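Local coordinates for endoglucanase, glycoside hydrolase family 5 protein (Cytophaga hutchinsonii, PDB 5IHS), which probably hydrolyses internal beta-1,4-glucosidic bonds of cellulose as a periplasmic endoglucanase, helping the bacterium to live on crystalline cellulose, at residues R53-W59 against Y279-A285; W62-Y66 against I284-P288; T165-I171 against V193-Q197; A175-T180 against I210-I215. One frame throughout, in Å; residues are numbered along the deposited sequence.

Contact 1. Residues R53-W59 against Y279-A285; sequences RGMSLFW and YCNWSIA
Two parallel strands, 53-57 and 279-284, close the eight-stranded TIM barrel here: the last strand meets the first. Strand 53-57 and the first part of the last strand, 279-281, run at 43° to each other, with axes 4.1 Å apart at closest approach. Arg53 pairs with Tyr279, Gly54 with Cys280 and Met55 with Asn281. A corner at Trp282, followed by a cis peptide before Ser283, shifts the register, so Leu57 pairs with Ile284. The ladder bonds are Gly54 N to Tyr279 O (3.0 Å), Asn281 N to Gly54 O (3.1 Å), Ser56 N to Asn281 O (2.8 Å) and Ile284 N to Ser56 O (2.9 Å). Water 1 then bridges Phe58 N (3.0 Å) and Ile284 O (2.8 Å).

Arg53 (chi1 m, chi2 t) lays CG over the Tyr279 ring, 3.8 Å from its centroid, and its NE donates to Tyr279 OH (3.0 Å). Apolar contacts include Met55 CE to Ile284 CD1, 3.8 Å. Phe58, Trp59 and Trp282 form an aromatic cluster. Trp282 (chi1 t) turns its edge to the face of Trp59, with planes at 84°.

Asp273 forms a salt bridge with Arg53, and Asp319 of helix 311-329 bonds Tyr279 OH. Strands 83-89 and 244-249 flank the pair.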
loop_
_atom_site.group_PDB
_atom_site.type_symbol
_atom_site.label_atom_id
_atom_site.label_comp_id
_atom_site.label_asym_id
_atom_site.label_seq_id
_atom_site.Cartn_x
_atom_site.Cartn_y
_atom_site.Cartn_z
ATOM N N ARG A 53 0.531 9.593 -0.444
ATOM C CA ARG A 53 0.348 9.151 -1.821
ATOM C C ARG A 53 1.688 8.671 -2.341
ATOM O O ARG A 53 2.721 9.305 -2.089
ATOM C CB ARG A 53 -0.130 10.268 -2.752
ATOM C CG ARG A 53 -1.349 11.048 -2.320
ATOM C CD ARG A 53 -1.534 12.222 -3.288
ATOM N NE ARG A 53 -2.717 13.000 -2.966
ATOM C CZ ARG A 53 -2.755 13.951 -2.050
ATOM N NH1 ARG A 53 -1.656 14.310 -1.395
ATOM N NH2 ARG A 53 -3.901 14.576 -1.818
ATOM N N GLY A 54 1.675 7.553 -3.052
ATOM C CA GLY A 54 2.913 7.032 -3.577
ATOM C C GLY A 54 2.722 5.898 -4.546
ATOM O O GLY A 54 1.710 5.817 -5.261
ATOM N N MET A 55 3.730 5.029 -4.579
ATOM C CA MET A 55 3.813 3.949 -5.542
ATOM C C MET A 55 3.999 2.616 -4.844
ATOM O O MET A 55 4.716 2.511 -3.838
ATOM C CB MET A 55 4.997 4.133 -6.492
ATOM C CG MET A 55 4.858 5.315 -7.435
ATOM S SD MET A 55 3.398 5.253 -8.484
ATOM C CE MET A 55 3.764 3.854 -9.562
ATOM N N SER A 56 3.382 1.594 -5.420
ATOM C CA SER A 56 3.680 0.214 -5.079
ATOM C C SER A 56 4.710 -0.356 -6.040
ATOM O O SER A 56 4.599 -0.200 -7.263
ATOM C CB SER A 56 2.414 -0.646 -5.125
ATOM O OG SER A 56 2.635 -1.946 -4.586
ATOM N N LEU A 57 5.665 -1.080 -5.482
ATOM C CA LEU A 57 6.445 -2.020 -6.256
ATOM C C LEU A 57 5.555 -3.206 -6.628
ATOM O O LEU A 57 4.494 -3.442 -6.039
ATOM C CB LEU A 57 7.683 -2.437 -5.465
ATOM C CG LEU A 57 8.585 -1.261 -5.047
ATOM C CD1 LEU A 57 9.676 -1.696 -4.098
ATOM C CD2 LEU A 57 9.177 -0.531 -6.233
ATOM N N PHE A 58 5.995 -3.953 -7.623
ATOM C CA PHE A 58 5.306 -5.146 -8.104
ATOM C C PHE A 58 5.808 -6.349 -7.309
ATOM O O PHE A 58 6.811 -6.266 -6.601
ATOM C CB PHE A 58 5.644 -5.261 -9.595
ATOM C CG PHE A 58 4.912 -6.333 -10.399
ATOM C CD1 PHE A 58 3.742 -6.033 -11.087
ATOM C CD2 PHE A 58 5.488 -7.581 -10.619
ATOM C CE1 PHE A 58 3.127 -6.980 -11.896
ATOM C CE2 PHE A 58 4.878 -8.521 -11.441
ATOM C CZ PHE A 58 3.706 -8.219 -12.077
ATOM N N TRP A 59 5.112 -7.477 -7.441
ATOM C CA TRP A 59 5.507 -8.746 -6.834
ATOM C C TRP A 59 7.021 -8.884 -6.697
ATOM O O TRP A 59 7.741 -8.901 -7.701
ATOM C CB TRP A 59 5.032 -9.893 -7.711
ATOM C CG TRP A 59 3.556 -10.056 -7.852
ATOM C CD1 TRP A 59 2.719 -9.435 -8.738
ATOM C CD2 TRP A 59 2.752 -10.974 -7.120
ATOM N NE1 TRP A 59 1.442 -9.911 -8.583
ATOM C CE2 TRP A 59 1.434 -10.853 -7.586
ATOM C CE3 TRP A 59 3.030 -11.893 -6.105
ATOM C CZ2 TRP A 59 0.391 -11.630 -7.076
ATOM C CZ3 TRP A 59 2.003 -12.663 -5.604
ATOM C CH2 TRP A 59 0.701 -12.529 -6.088
ATOM N N TYR A 279 -3.269 6.703 -0.896
ATOM C CA TYR A 279 -3.320 5.861 -2.087
ATOM C C TYR A 279 -1.949 5.580 -2.697
ATOM O O TYR A 279 -1.072 6.444 -2.716
ATOM C CB TYR A 279 -4.297 6.429 -3.125
ATOM C CG TYR A 279 -4.142 7.852 -3.638
ATOM C CD1 TYR A 279 -3.221 8.168 -4.634
ATOM C CD2 TYR A 279 -5.008 8.856 -3.225
ATOM C CE1 TYR A 279 -3.150 9.427 -5.185
ATOM C CE2 TYR A 279 -4.949 10.133 -3.781
ATOM C CZ TYR A 279 -4.026 10.407 -4.770
ATOM O OH TYR A 279 -3.998 11.684 -5.311
ATOM N N CYS A 280 -1.754 4.336 -3.157
ATOM C CA CYS A 280 -0.529 3.908 -3.836
ATOM C C CYS A 280 -0.875 3.208 -5.141
ATOM O O CYS A 280 -1.722 2.310 -5.153
ATOM C CB CYS A 280 0.279 2.903 -3.008
ATOM S SG CYS A 280 0.990 3.538 -1.505
ATOM N N ASN A 281 -0.192 3.583 -6.219
ATOM C CA ASN A 281 -0.467 3.042 -7.548
ATOM C C ASN A 281 0.333 1.779 -7.848
ATOM O O ASN A 281 1.525 1.678 -7.534
ATOM C CB ASN A 281 -0.137 4.089 -8.611
ATOM C CG ASN A 281 -0.292 3.559 -10.026
ATOM O OD1 ASN A 281 0.690 3.408 -10.751
ATOM N ND2 ASN A 281 -1.530 3.312 -10.434
ATOM N N TRP A 282 -0.335 0.838 -8.509
ATOM C CA TRP A 282 0.265 -0.378 -9.048
ATOM C C TRP A 282 0.590 -0.141 -10.520
ATOM O O TRP A 282 -0.347 0.070 -11.310
ATOM C CB TRP A 282 -0.747 -1.507 -8.920
ATOM C CG TRP A 282 -0.269 -2.871 -9.307
ATOM C CD1 TRP A 282 -0.423 -3.480 -10.517
ATOM C CD2 TRP A 282 0.419 -3.806 -8.469
ATOM N NE1 TRP A 282 0.120 -4.735 -10.482
ATOM C CE2 TRP A 282 0.639 -4.967 -9.239
ATOM C CE3 TRP A 282 0.873 -3.775 -7.144
ATOM C CZ2 TRP A 282 1.283 -6.093 -8.723
ATOM C CZ3 TRP A 282 1.512 -4.894 -6.634
ATOM C CH2 TRP A 282 1.696 -6.042 -7.419
ATOM N N SER A 283 1.860 -0.174 -10.934
ATOM C CA SER A 283 3.026 -0.432 -10.098
ATOM C C SER A 283 4.303 -0.009 -10.811
ATOM O O SER A 283 4.322 0.203 -12.028
ATOM C CB SER A 283 3.178 -1.925 -9.772
ATOM O OG SER A 283 3.659 -2.655 -10.890
ATOM N N ILE A 284 5.386 0.039 -10.035
ATOM C CA ILE A 284 6.742 0.078 -10.573
ATOM C C ILE A 284 7.092 -1.334 -11.049
ATOM O O ILE A 284 7.483 -2.212 -10.280
ATOM C CB ILE A 284 7.743 0.619 -9.553
ATOM C CG1 ILE A 284 7.365 2.052 -9.125
ATOM C CG2 ILE A 284 9.153 0.542 -10.098
ATOM C CD1 ILE A 284 7.388 3.091 -10.235
ATOM N N ALA A 285 6.905 -1.547 -12.343
ATOM C CA ALA A 285 7.198 -2.789 -13.033
ATOM C C ALA A 285 7.394 -2.411 -14.480
ATOM O O ALA A 285 6.824 -1.423 -14.944
ATOM C CB ALA A 285 6.023 -3.762 -12.963
HETATM O O HOH W 1 8.871 -3.745 -8.429
#

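Contact 2. Residues W62-Y66 against I284-P288; sequences WMGQY and IADKP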
loop_
_atom_site.group_PDB
_atom_site.type_symbol
_atom_site.label_atom_id
_atom_site.label_comp_id
_atom_site.label_asym_id
_atom_site.label_seq_id
_atom_site.Cartn_x
_atom_site.Cartn_y
_atom_site.Cartn_z
ATOM N N TRP A 62 9.165 -11.348 -8.854
ATOM C CA TRP A 62 9.163 -11.179 -10.299
ATOM C C TRP A 62 9.694 -9.830 -10.770
ATOM O O TRP A 62 10.126 -9.731 -11.924
ATOM C CB TRP A 62 7.751 -11.413 -10.852
ATOM C CG TRP A 62 7.267 -12.822 -10.611
ATOM C CD1 TRP A 62 7.996 -13.971 -10.703
ATOM C CD2 TRP A 62 5.953 -13.215 -10.209
ATOM N NE1 TRP A 62 7.217 -15.053 -10.383
ATOM C CE2 TRP A 62 5.957 -14.617 -10.079
ATOM C CE3 TRP A 62 4.771 -12.519 -9.944
ATOM C CZ2 TRP A 62 4.827 -15.333 -9.699
ATOM C CZ3 TRP A 62 3.651 -13.233 -9.564
ATOM C CH2 TRP A 62 3.685 -14.626 -9.451
ATOM N N MET A 63 9.704 -8.812 -9.910
ATOM C CA MET A 63 10.252 -7.497 -10.233
ATOM C C MET A 63 11.191 -7.031 -9.130
ATOM O O MET A 63 11.274 -5.845 -8.808
ATOM C CB MET A 63 9.134 -6.492 -10.499
ATOM C CG MET A 63 8.373 -6.725 -11.789
ATOM S SD MET A 63 9.308 -6.216 -13.237
ATOM C CE MET A 63 8.371 -7.091 -14.493
ATOM N N GLY A 64 11.936 -7.977 -8.554
ATOM C CA GLY A 64 12.842 -7.690 -7.458
ATOM C C GLY A 64 13.981 -6.763 -7.810
ATOM O O GLY A 64 14.587 -6.181 -6.906
ATOM N N GLN A 65 14.282 -6.592 -9.101
ATOM C CA GLN A 65 15.368 -5.700 -9.488
ATOM C C GLN A 65 15.101 -4.250 -9.095
ATOM O O GLN A 65 16.051 -3.467 -9.030
ATOM C CB GLN A 65 15.679 -5.802 -10.994
ATOM C CG GLN A 65 14.597 -5.301 -11.943
ATOM C CD GLN A 65 13.589 -6.375 -12.335
ATOM O OE1 GLN A 65 13.255 -7.255 -11.541
ATOM N NE2 GLN A 65 13.083 -6.290 -13.564
ATOM N N TYR A 66 13.848 -3.874 -8.840
ATOM C CA TYR A 66 13.501 -2.506 -8.450
ATOM C C TYR A 66 13.461 -2.307 -6.938
ATOM O O TYR A 66 13.204 -1.185 -6.482
ATOM C CB TYR A 66 12.162 -2.077 -9.081
ATOM C CG TYR A 66 12.221 -2.039 -10.591
ATOM C CD1 TYR A 66 12.915 -1.038 -11.260
ATOM C CD2 TYR A 66 11.602 -3.015 -11.352
ATOM C CE1 TYR A 66 12.983 -1.008 -12.644
ATOM C CE2 TYR A 66 11.675 -3.003 -12.738
ATOM C CZ TYR A 66 12.360 -1.997 -13.382
ATOM O OH TYR A 66 12.427 -2.006 -14.768
ATOM N N ILE A 284 5.386 0.039 -10.035
ATOM C CA ILE A 284 6.742 0.078 -10.573
ATOM C C ILE A 284 7.092 -1.334 -11.049
ATOM O O ILE A 284 7.483 -2.212 -10.280
ATOM C CB ILE A 284 7.743 0.619 -9.553
ATOM C CG1 ILE A 284 7.365 2.052 -9.125
ATOM C CG2 ILE A 284 9.153 0.542 -10.098
ATOM C CD1 ILE A 284 7.388 3.091 -10.235
ATOM N N ALA A 285 6.905 -1.547 -12.343
ATOM C CA ALA A 285 7.198 -2.789 -13.033
ATOM C C ALA A 285 7.394 -2.411 -14.480
ATOM O O ALA A 285 6.824 -1.423 -14.944
ATOM C CB ALA A 285 6.023 -3.762 -12.963
ATOM N N ASP A 286 8.185 -3.209 -15.193
ATOM C CA ASP A 286 8.425 -2.972 -16.610
ATOM C C ASP A 286 7.772 -4.031 -17.490
ATOM O O ASP A 286 8.140 -4.183 -18.655
ATOM C CB ASP A 286 9.921 -2.839 -16.897
ATOM C CG ASP A 286 10.651 -4.156 -16.862
ATOM O OD1 ASP A 286 10.228 -5.042 -16.084
ATOM O OD2 ASP A 286 11.657 -4.289 -17.603
ATOM N N LYS A 287 6.797 -4.751 -16.951
ATOM C CA LYS A 287 6.013 -5.693 -17.735
ATOM C C LYS A 287 5.235 -4.932 -18.810
ATOM O O LYS A 287 4.737 -3.832 -18.550
ATOM C CB LYS A 287 5.042 -6.403 -16.785
ATOM C CG LYS A 287 4.107 -7.415 -17.404
ATOM C CD LYS A 287 3.342 -8.194 -16.335
ATOM C CE LYS A 287 2.485 -9.277 -16.966
ATOM N NZ LYS A 287 1.694 -10.030 -15.963
ATOM N N PRO A 288 5.128 -5.471 -20.047
ATOM C CA PRO A 288 4.408 -4.742 -21.118
ATOM C C PRO A 288 2.889 -4.851 -21.005
ATOM O O PRO A 288 2.199 -5.441 -21.855
ATOM C CB PRO A 288 4.971 -5.389 -22.391
ATOM C CG PRO A 288 5.348 -6.754 -21.975
ATOM C CD PRO A 288 5.845 -6.646 -20.570
HETATM O O HOH W 1 8.871 -3.745 -8.429
HETATM O O HOH W 2 13.754 -4.471 -15.717
HETATM O O HOH W 3 11.398 -7.412 -16.087
#
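Ile284 ends the last barrel strand. Its CG2 lies 4.0 Å from Tyr66 CG, and its carbonyl O takes a bond from water 1 (2.8 Å), which also donates to Met63 O (3.2 Å). The next residue, Ala285, offers CB to Met63 CG at 4.0 Å. Asp286 makes van der Waals contacts: Met63 CE comes within 3.2 Å of its OD1, and Tyr66 OH within 3.4 Å of its CB. Water 3 donates to Asp286 OD1 (2.6 Å) and is held weakly by Gln65 NE2. Water 2 accepts from Gln65 NE2 (2.9 Å), donates to Tyr66 OH (3.0 Å) and reaches Asp286 OD2 by a weak bond. Lys287 adds its CB, 4.1 Å from Met63 CE. The loops after the first and last barrel strands, both at the C-terminal rim, are thus joined. Farther along the same loop as Asp286, Ala297 N bonds Asp286 OD2, and Ala298 O bonds Tyr66 OH directly. Apolar contacts and water bridges are interleaved, and between 62-66 and 284-288 the polar links pass through water.

Contact 3. Residues T165-I171 against V193-Q197; sequences TSWNKDI and VGTRQ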
loop_
_atom_site.group_PDB
_atom_site.type_symbol
_atom_site.label_atom_id
_atom_site.label_comp_id
_atom_site.label_asym_id
_atom_site.label_seq_id
_atom_site.Cartn_x
_atom_site.Cartn_y
_atom_site.Cartn_z
ATOM N N THR A 165 -13.246 -15.727 0.375
ATOM C CA THR A 165 -12.581 -15.668 1.676
ATOM C C THR A 165 -13.399 -14.806 2.639
ATOM O O THR A 165 -13.429 -13.579 2.515
ATOM C CB THR A 165 -11.167 -15.112 1.506
ATOM O OG1 THR A 165 -10.515 -15.714 0.376
ATOM C CG2 THR A 165 -10.347 -15.349 2.759
ATOM N N SER A 166 -14.062 -15.448 3.600
ATOM C CA SER A 166 -14.997 -14.755 4.485
ATOM C C SER A 166 -14.279 -13.820 5.457
ATOM O O SER A 166 -13.263 -14.193 6.057
ATOM C CB SER A 166 -15.772 -15.801 5.297
ATOM O OG SER A 166 -16.363 -15.268 6.469
ATOM N N TRP A 167 -14.850 -12.625 5.659
ATOM C CA TRP A 167 -14.357 -11.721 6.694
ATOM C C TRP A 167 -14.468 -12.355 8.080
ATOM O O TRP A 167 -13.476 -12.477 8.812
ATOM C CB TRP A 167 -15.101 -10.375 6.643
ATOM C CG TRP A 167 -14.683 -9.478 7.771
ATOM C CD1 TRP A 167 -15.363 -9.237 8.922
ATOM C CD2 TRP A 167 -13.444 -8.755 7.879
ATOM N NE1 TRP A 167 -14.636 -8.409 9.741
ATOM C CE2 TRP A 167 -13.454 -8.097 9.123
ATOM C CE3 TRP A 167 -12.333 -8.588 7.037
ATOM C CZ2 TRP A 167 -12.397 -7.296 9.554
ATOM C CZ3 TRP A 167 -11.280 -7.788 7.477
ATOM C CH2 TRP A 167 -11.321 -7.161 8.716
ATOM N N ASN A 168 -15.678 -12.769 8.469
ATOM C CA ASN A 168 -15.886 -13.213 9.849
ATOM C C ASN A 168 -15.147 -14.513 10.158
ATOM O O ASN A 168 -14.650 -14.703 11.278
ATOM C CB ASN A 168 -17.378 -13.403 10.130
ATOM C CG ASN A 168 -18.137 -12.091 10.251
ATOM O OD1 ASN A 168 -17.563 -11.028 10.500
ATOM N ND2 ASN A 168 -19.452 -12.170 10.101
ATOM N N LYS A 169 -15.092 -15.437 9.201
ATOM C CA LYS A 169 -14.550 -16.766 9.462
ATOM C C LYS A 169 -13.075 -16.917 9.113
ATOM O O LYS A 169 -12.384 -17.719 9.753
ATOM C CB LYS A 169 -15.349 -17.815 8.691
ATOM C CG LYS A 169 -16.779 -17.958 9.165
ATOM C CD LYS A 169 -17.510 -19.035 8.373
ATOM C CE LYS A 169 -18.938 -19.226 8.861
ATOM N NZ LYS A 169 -19.905 -18.393 8.100
ATOM N N ASP A 170 -12.574 -16.198 8.099
ATOM C CA ASP A 170 -11.212 -16.393 7.595
ATOM C C ASP A 170 -10.325 -15.176 7.820
ATOM O O ASP A 170 -9.258 -15.299 8.437
ATOM C CB ASP A 170 -11.222 -16.704 6.087
ATOM C CG ASP A 170 -11.950 -17.958 5.746
ATOM O OD1 ASP A 170 -11.724 -18.964 6.439
ATOM O OD2 ASP A 170 -12.733 -17.928 4.765
ATOM N N ILE A 171 -10.719 -14.009 7.309
ATOM C CA ILE A 171 -9.811 -12.868 7.303
ATOM C C ILE A 171 -9.613 -12.335 8.712
ATOM O O ILE A 171 -8.477 -12.104 9.154
ATOM C CB ILE A 171 -10.309 -11.744 6.376
ATOM C CG1 ILE A 171 -10.603 -12.232 4.951
ATOM C CG2 ILE A 171 -9.286 -10.611 6.378
ATOM C CD1 ILE A 171 -11.403 -11.239 4.106
ATOM N N VAL A 193 -5.653 -4.039 7.014
ATOM C CA VAL A 193 -6.191 -5.386 6.860
ATOM C C VAL A 193 -7.054 -5.480 5.604
ATOM O O VAL A 193 -8.018 -4.717 5.442
ATOM C CB VAL A 193 -7.008 -5.800 8.098
ATOM C CG1 VAL A 193 -7.537 -7.225 7.927
ATOM C CG2 VAL A 193 -6.185 -5.664 9.374
ATOM N N GLY A 194 -6.728 -6.462 4.750
ATOM C CA GLY A 194 -7.463 -6.684 3.524
ATOM C C GLY A 194 -8.878 -7.174 3.747
ATOM O O GLY A 194 -9.248 -7.642 4.821
ATOM N N THR A 195 -9.680 -7.049 2.687
ATOM C CA THR A 195 -11.105 -7.337 2.748
ATOM C C THR A 195 -11.511 -8.290 1.613
ATOM O O THR A 195 -10.751 -8.553 0.668
ATOM C CB THR A 195 -11.920 -6.016 2.791
ATOM O OG1 THR A 195 -11.665 -5.221 1.626
ATOM C CG2 THR A 195 -11.604 -5.210 4.064
ATOM N N ARG A 196 -12.716 -8.852 1.731
ATOM C CA ARG A 196 -13.151 -9.873 0.787
ATOM C C ARG A 196 -13.253 -9.309 -0.635
ATOM O O ARG A 196 -13.480 -8.109 -0.853
ATOM C CB ARG A 196 -14.488 -10.478 1.247
ATOM C CG ARG A 196 -14.939 -11.707 0.450
ATOM C CD ARG A 196 -16.068 -12.439 1.112
ATOM N NE ARG A 196 -17.349 -11.752 1.047
ATOM C CZ ARG A 196 -18.229 -11.875 0.060
ATOM N NH1 ARG A 196 -17.965 -12.624 -1.008
ATOM N NH2 ARG A 196 -19.396 -11.246 0.140
ATOM N N GLN A 197 -13.101 -10.205 -1.611
ATOM C CA GLN A 197 -13.283 -9.891 -3.028
ATOM C C GLN A 197 -12.221 -8.899 -3.495
ATOM O O GLN A 197 -12.517 -7.796 -3.980
ATOM C CB GLN A 197 -14.709 -9.416 -3.293
ATOM C CG GLN A 197 -15.096 -9.317 -4.748
ATOM C CD GLN A 197 -16.569 -9.047 -4.883
ATOM O OE1 GLN A 197 -17.387 -9.938 -4.686
ATOM N NE2 GLN A 197 -16.924 -7.816 -5.194
#
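Residues 165-171 lead into helix 167-185, and residues 193-197 leave the end of strand 191-193, which follows that helix in the chain. The two segments thus belong to one alpha-beta unit of the TIM barrel, with the start of the helix beside the exit of the next strand. Ser166 is the N-cap: its OG accepts from Lys169 N at 3.0 Å. The first turn is wide, of pi type, since Ser166 O accepts from both Asp170 N (2.9 Å) and Ile171 N (2.8 Å). Asp170 OD2 in turn accepts from Ser166 N (3.0 Å). Backbones come nearest at Thr165 and Arg196, whose CA atoms are 5.9 Å apart.

Trp167 and Ile171 are the main side chains from the helix. Trp167 CZ3 meets Val193 CG1 at 3.8 Å, while its NE1 bonds Asn208 O. Ile171 CG2 is 4.1 Å from Val193 CG1, and Ile171 CD1 is 3.6 Å from Arg196 N. Arg196 packs its CG 3.2 Å from Thr165 O and carries its guanidinium on to a salt bridge with Glu204. Gly194 O is buried without a polar partner, with Trp167 CZ3 at 3.3 Å and Ile171 CG2 at 3.4 Å.

Contact 4. Residues A175-T180 against I210-I215; sequences AEGVIT and ITRQNI
Ile179 sits at the apolar centre. Its CB points toward the loop, and with chi1 m and chi2 t its CD1 lies 4.0 Å from Ile210 CD1 and 3.8 Å from Ile215 CD1. Ile210 (m, t) also places CD1 3.9 Å from Ala175 CB. Ile215 has both chi angles near m. Residues 175-180 are regular alpha-helix, with Ile179 N bonded to Ala175 O at 2.8 Å. Residues 210-215 form an irregular loop with an inverse gamma turn centred on Thr211, closed by a weak bond from Arg212 N to Ile210 O (2.9 Å). The nearest CA atoms are those of Glu176 and Ile210, 7.4 Å apart.

This places an outer helix of the TIM barrel, 167-185, against the loop that enters strand 215-221. Ile191 and Val193 of strand 191-193 lie beneath the same apolar patch.

Farther out, Arg212 is extended (chi1 m, chi2 and chi3 t, chi4 near 180°) and reaches across to the helix. Its NH1 donates to Glu176 O at 3.0 Å and is 3.7 Å from Ile179 CG2. Glu176 CB lies over one face of the guanidinium, 3.5 Å from Arg212 NH2. At the outermost edge, water 4 accepts from Arg212 NH2 (3.0 Å) and donates weakly to Glu176 O (3.2 Å).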
loop_
_atom_site.group_PDB
_atom_site.type_symbol
_atom_site.label_atom_id
_atom_site.label_comp_id
_atom_site.label_asym_id
_atom_site.label_seq_id
_atom_site.Cartn_x
_atom_site.Cartn_y
_atom_site.Cartn_z
ATOM N N ALA A 175 -6.158 -12.077 10.760
ATOM C CA ALA A 175 -5.569 -10.766 11.005
ATOM C C ALA A 175 -5.351 -10.526 12.487
ATOM O O ALA A 175 -4.330 -9.961 12.883
ATOM C CB ALA A 175 -6.447 -9.665 10.410
ATOM N N GLU A 176 -6.309 -10.925 13.315
ATOM C CA GLU A 176 -6.158 -10.759 14.754
ATOM C C GLU A 176 -4.927 -11.494 15.277
ATOM O O GLU A 176 -4.213 -10.979 16.145
ATOM C CB GLU A 176 -7.446 -11.197 15.454
ATOM C CG GLU A 176 -8.564 -10.187 15.241
ATOM C CD GLU A 176 -9.895 -10.632 15.777
ATOM O OE1 GLU A 176 -10.184 -11.851 15.751
ATOM O OE2 GLU A 176 -10.659 -9.748 16.213
ATOM N N GLY A 177 -4.662 -12.701 14.767
ATOM C CA GLY A 177 -3.477 -13.428 15.192
ATOM C C GLY A 177 -2.192 -12.713 14.817
ATOM O O GLY A 177 -1.240 -12.668 15.601
ATOM N N VAL A 178 -2.140 -12.155 13.605
ATOM C CA VAL A 178 -0.952 -11.422 13.171
ATOM C C VAL A 178 -0.809 -10.106 13.934
ATOM O O VAL A 178 0.296 -9.722 14.337
ATOM C CB VAL A 178 -0.964 -11.213 11.646
ATOM C CG1 VAL A 178 0.219 -10.351 11.211
ATOM C CG2 VAL A 178 -0.911 -12.554 10.921
ATOM N N ILE A 179 -1.915 -9.388 14.139
ATOM C CA ILE A 179 -1.866 -8.136 14.896
ATOM C C ILE A 179 -1.279 -8.365 16.286
ATOM O O ILE A 179 -0.442 -7.588 16.758
ATOM C CB ILE A 179 -3.262 -7.486 14.950
ATOM C CG1 ILE A 179 -3.681 -6.997 13.552
ATOM C CG2 ILE A 179 -3.298 -6.331 15.947
ATOM C CD1 ILE A 179 -5.162 -6.708 13.440
ATOM N N THR A 180 -1.735 -9.409 16.980
ATOM C CA THR A 180 -1.199 -9.683 18.309
ATOM C C THR A 180 0.310 -9.858 18.258
ATOM O O THR A 180 1.033 -9.351 19.121
ATOM C CB THR A 180 -1.880 -10.920 18.894
ATOM O OG1 THR A 180 -3.276 -10.650 19.049
ATOM C CG2 THR A 180 -1.288 -11.284 20.248
ATOM N N ILE A 210 -12.202 -4.932 13.622
ATOM C CA ILE A 210 -11.198 -5.319 14.603
ATOM C C ILE A 210 -11.085 -4.171 15.599
ATOM O O ILE A 210 -10.619 -3.081 15.261
ATOM C CB ILE A 210 -9.857 -5.614 13.927
ATOM C CG1 ILE A 210 -10.007 -6.824 13.000
ATOM C CG2 ILE A 210 -8.782 -5.881 14.975
ATOM C CD1 ILE A 210 -8.865 -6.995 12.015
ATOM N N THR A 211 -11.538 -4.409 16.821
ATOM C CA THR A 211 -11.668 -3.360 17.836
ATOM C C THR A 211 -10.354 -3.240 18.606
ATOM O O THR A 211 -10.236 -3.556 19.793
ATOM C CB THR A 211 -12.878 -3.645 18.722
ATOM O OG1 THR A 211 -12.833 -5.003 19.163
ATOM C CG2 THR A 211 -14.182 -3.427 17.937
ATOM N N ARG A 212 -9.338 -2.788 17.865
ATOM C CA ARG A 212 -7.984 -2.604 18.364
ATOM C C ARG A 212 -7.457 -1.276 17.831
ATOM O O ARG A 212 -7.967 -0.733 16.847
ATOM C CB ARG A 212 -7.069 -3.771 17.941
ATOM C CG ARG A 212 -7.591 -5.135 18.391
ATOM C CD ARG A 212 -6.691 -6.288 17.981
ATOM N NE ARG A 212 -7.259 -7.565 18.400
ATOM C CZ ARG A 212 -6.651 -8.736 18.268
ATOM N NH1 ARG A 212 -5.445 -8.801 17.729
ATOM N NH2 ARG A 212 -7.249 -9.849 18.668
ATOM N N GLN A 213 -6.424 -0.754 18.489
ATOM C CA GLN A 213 -5.891 0.552 18.136
ATOM C C GLN A 213 -5.189 0.548 16.777
ATOM O O GLN A 213 -4.451 -0.379 16.448
ATOM C CB GLN A 213 -4.893 0.949 19.221
ATOM C CG GLN A 213 -4.317 2.337 19.090
ATOM C CD GLN A 213 -5.323 3.422 19.427
ATOM O OE1 GLN A 213 -6.169 3.247 20.311
ATOM N NE2 GLN A 213 -5.234 4.552 18.723
ATOM N N ASN A 214 -5.395 1.626 16.007
ATOM C CA ASN A 214 -4.602 1.934 14.811
ATOM C C ASN A 214 -4.671 0.839 13.746
ATOM O O ASN A 214 -3.661 0.467 13.140
ATOM C CB ASN A 214 -3.169 2.302 15.189
ATOM C CG ASN A 214 -3.117 3.556 16.018
ATOM O OD1 ASN A 214 -4.112 4.273 16.142
ATOM N ND2 ASN A 214 -1.964 3.830 16.598
ATOM N N ILE A 215 -5.900 0.380 13.475
ATOM C CA ILE A 215 -6.209 -0.549 12.390
ATOM C C ILE A 215 -6.956 0.203 11.290
ATOM O O ILE A 215 -7.881 0.981 11.566
ATOM C CB ILE A 215 -7.057 -1.740 12.887
ATOM C CG1 ILE A 215 -6.430 -2.415 14.107
ATOM C CG2 ILE A 215 -7.291 -2.749 11.756
ATOM C CD1 ILE A 215 -5.027 -2.950 13.893
HETATM O O HOH W 4 -5.649 -12.404 18.603
#

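Contacts 1 and 2 form one continuous patch, with centres 11 Å apart. They share Ile284, Ala285 and water 1, and Phe58 CD2 touches Met63 CG at 3.2 Å. Contacts 3 and 4 form a second patch, with centres 14 Å apart. Both use helix 167-185, and Val193 CG1 meets Ala175 CB at 3.6 Å. The patches are separate: the centres of contacts 1 and 3 are about 23 Å apart, those of contacts 2 and 4 about 32 Å. Contact 1 reaches the probable active site: its Trp282 touches Glu248 on strand 244-249, the strand that carries the nucleophile in family 5 relatives.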